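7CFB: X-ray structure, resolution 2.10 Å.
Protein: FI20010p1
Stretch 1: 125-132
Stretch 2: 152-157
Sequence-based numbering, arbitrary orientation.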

# COMPACT_ATOMS: atom_id res chain seq x y z
N ALA A 125 -1.91 -8.83 6.95
CA ALA A 125 -1.86 -7.36 6.95
C ALA A 125 -1.92 -6.82 5.53
O ALA A 125 -1.52 -7.49 4.63
N TYR A 126 -2.40 -5.59 5.40
CA TYR A 126 -2.52 -4.94 4.09
C TYR A 126 -1.74 -3.62 4.07
O TYR A 126 -1.92 -2.80 4.89
N LEU A 127 -0.90 -3.47 3.06
CA LEU A 127 -0.14 -2.22 2.86
C LEU A 127 -1.04 -1.35 1.98
O LEU A 127 -1.01 -1.48 0.80
N ILE A 128 -1.77 -0.45 2.63
CA ILE A 128 -2.84 0.36 2.00
C ILE A 128 -2.32 1.22 0.86
O ILE A 128 -3.06 1.46 -0.04
N ASP A 129 -1.11 1.74 0.96
CA ASP A 129 -0.55 2.61 -0.10
C ASP A 129 0.06 1.82 -1.25
O ASP A 129 0.20 2.41 -2.29
N PHE A 130 0.45 0.57 -1.03
CA PHE A 130 1.09 -0.27 -2.08
C PHE A 130 0.16 -1.32 -2.68
O PHE A 130 0.49 -1.85 -3.70
N GLY A 131 -1.00 -1.55 -2.10
CA GLY A 131 -1.91 -2.59 -2.59
C GLY A 131 -1.36 -3.99 -2.41
O GLY A 131 -1.69 -4.81 -3.20
N GLU A 132 -0.59 -4.22 -1.35
CA GLU A 132 0.02 -5.56 -1.15
C GLU A 132 -0.46 -6.20 0.16
O GLU A 132 -0.54 -5.49 1.18
N LEU A 152 -5.77 9.99 6.01
CA LEU A 152 -5.62 10.21 4.55
C LEU A 152 -6.07 8.98 3.75
O LEU A 152 -5.89 7.89 4.20
N PRO A 153 -6.63 9.14 2.54
CA PRO A 153 -7.08 8.01 1.74
C PRO A 153 -5.97 7.04 1.30
O PRO A 153 -4.90 7.45 1.06
N ALA A 154 -6.31 5.77 1.23
CA ALA A 154 -5.35 4.75 0.79
C ALA A 154 -4.98 5.10 -0.64
O ALA A 154 -5.86 5.32 -1.41
N GLN A 155 -3.71 5.15 -0.93
CA GLN A 155 -3.21 5.47 -2.27
C GLN A 155 -3.54 4.38 -3.29
O GLN A 155 -3.81 4.71 -4.41
N ALA A 156 -3.48 3.13 -2.88
CA ALA A 156 -3.60 2.02 -3.85
C ALA A 156 -5.05 1.72 -4.24
O ALA A 156 -5.79 1.26 -3.42
N ILE A 157 -5.36 1.93 -5.51
CA ILE A 157 -6.72 1.67 -6.05
C ILE A 157 -6.69 0.41 -6.92
O ILE A 157 -5.90 0.34 -7.83

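Residues 125-132 carry the end of a β-strand, formed here by residues 125-127, into a tight turn, and it is this turn that meets the irregular segment 152-157. The contact is small, burying 280 Å² in total, and the CA atoms pair in register as Ile128 with Ala154 (CA to CA 5.2 Å) and Asp129 with Gln155 (CA to CA 4.5 Å). Ala125, at the start of the first stretch, lies too far from the second to take part.

Tyr126 reaches the interface through its length. Its CA-to-CB bond points sideways, but the t rotamer (chi1 -179°) carries the ring forward so that the hydroxyl comes near Ala156, with 4.4 Å between Tyr126 OH and Ala156 CB. The polar link between the two residues is indirect. A water accepts a hydrogen bond from the tyrosine hydroxyl, at 2.7 Å from Tyr126 OH, and donates one to each of two carbonyls, lying 2.9 Å from Ile128 O and 2.7 Å from Ala156 O. This single molecule thereby joins the strand end, the turn and the second stretch. Leu127, in the m,t conformation, turns the end of its side chain away from the second stretch; its contribution is structural, since Leu127 O accepts the backbone bond from Phe130 N (3.1 Å) and a weak one from Gly131 N (2.9 Å), closing the turn.

Ile128 adopts the p,t conformation and also points sideways. It makes the apolar side-chain contact of the interface, with Ile128 CB 3.9 Å from Ala154 CB. Its carbonyl serves two partners: besides the water, Ile128 O receives a weak hydrogen bond from Ala156 N at 3.3 Å.

Asp129 provides the best-aligned direct polar contact. Although its CB projects sideways, the m rotamer (chi1 -58°) brings the carboxylate nearer to the second stretch, where Asp129 OD1 accepts a hydrogen bond from Gln155 N at 3.1 Å with a nearly linear angle of 173°. The same oxygen packs 3.5 Å from Gln155 CG. Gln155 starts toward the first stretch, but its m,m conformation leads the end of the side chain away, and the amide folds back on its own segment, with a weak hydrogen bond from Gln155 NE2 to Pro153 O at 3.3 Å. Both carboxylate oxygens of Asp129 have further partners elsewhere in the structure.

Beyond Asp129, the small methyl of Ala156 dominates the packing. It points toward the turn and rests against its backbone, 3.6 Å from Ala156 CB to Asp129 O and 3.3 Å from Ala156 CB to Gly131 N. The CA-to-CB bond of Phe130 (chi1 -58°, m) points away from the second stretch, and its main chain faces this methyl, with 3.8 Å between Phe130 C and Ala156 CB. Gly131 has a positive phi of 67°, which by itself favours glycine, and a CB built in ideal geometry would lie a tight 3.3 Å from Ala156 CB. Glu132 points away and makes no contact, but Glu132 O accepts a hydrogen bond from Leu127 N at 2.8 Å, bracing the turn.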

# COMPACT_ATOMS: atom_id res chain seq x y z
CB ALA A 125 -0.60 -6.92 7.64
CB TYR A 126 -3.99 -4.73 3.77
CG TYR A 126 -4.29 -4.09 2.45
CD1 TYR A 126 -3.75 -4.59 1.29
CD2 TYR A 126 -5.11 -2.99 2.36
CE1 TYR A 126 -4.03 -4.03 0.06
CE2 TYR A 126 -5.37 -2.40 1.14
CZ TYR A 126 -4.84 -2.92 -0.01
OH TYR A 126 -5.08 -2.38 -1.22
CB LEU A 127 1.20 -2.56 2.22
CG LEU A 127 2.06 -3.55 2.98
CD1 LEU A 127 3.47 -3.52 2.49
CD2 LEU A 127 2.04 -3.26 4.46
CB ILE A 128 -3.68 1.13 3.04
CG1 ILE A 128 -2.93 2.30 3.66
CG2 ILE A 128 -4.23 0.19 4.09
CD1 ILE A 128 -3.74 3.14 4.58
CB ASP A 129 0.33 3.70 0.51
CG ASP A 129 -0.41 4.55 1.51
OD1 ASP A 129 -1.56 4.79 1.30
OD2 ASP A 129 0.16 4.89 2.50
CB PHE A 130 2.31 -1.00 -1.53
CG PHE A 130 3.40 -0.15 -0.95
CD1 PHE A 130 3.43 1.22 -1.14
CD2 PHE A 130 4.41 -0.72 -0.21
CE1 PHE A 130 4.43 1.99 -0.59
CE2 PHE A 130 5.43 0.05 0.32
CZ PHE A 130 5.43 1.41 0.13
CB GLU A 132 1.53 -5.43 -1.02
CG GLU A 132 2.21 -5.07 -2.31
CD GLU A 132 3.70 -4.95 -2.08
OE1 GLU A 132 4.14 -5.07 -0.92
OE2 GLU A 132 4.43 -4.73 -3.07
CB LEU A 152 -4.18 10.59 4.25
CG LEU A 152 -3.81 12.01 4.64
CD1 LEU A 152 -2.32 12.22 4.54
CD2 LEU A 152 -4.54 13.02 3.77
CB PRO A 153 -7.66 8.67 0.48
CG PRO A 153 -7.96 10.06 0.90
CD PRO A 153 -6.88 10.41 1.89
CB ALA A 154 -5.98 3.39 0.87
CB GLN A 155 -1.72 5.79 -2.21
CG GLN A 155 -1.44 7.05 -1.40
CD GLN A 155 -2.10 8.24 -2.03
OE1 GLN A 155 -1.77 8.62 -3.12
NE2 GLN A 155 -3.06 8.82 -1.35
CB ALA A 156 -2.87 0.82 -3.36
CB ILE A 157 -7.25 2.88 -6.84
CG1 ILE A 157 -7.17 4.18 -6.05
CG2 ILE A 157 -8.66 2.59 -7.30
CD1 ILE A 157 -7.95 4.15 -4.78
O HOH W 1 -5.52 0.23 -0.92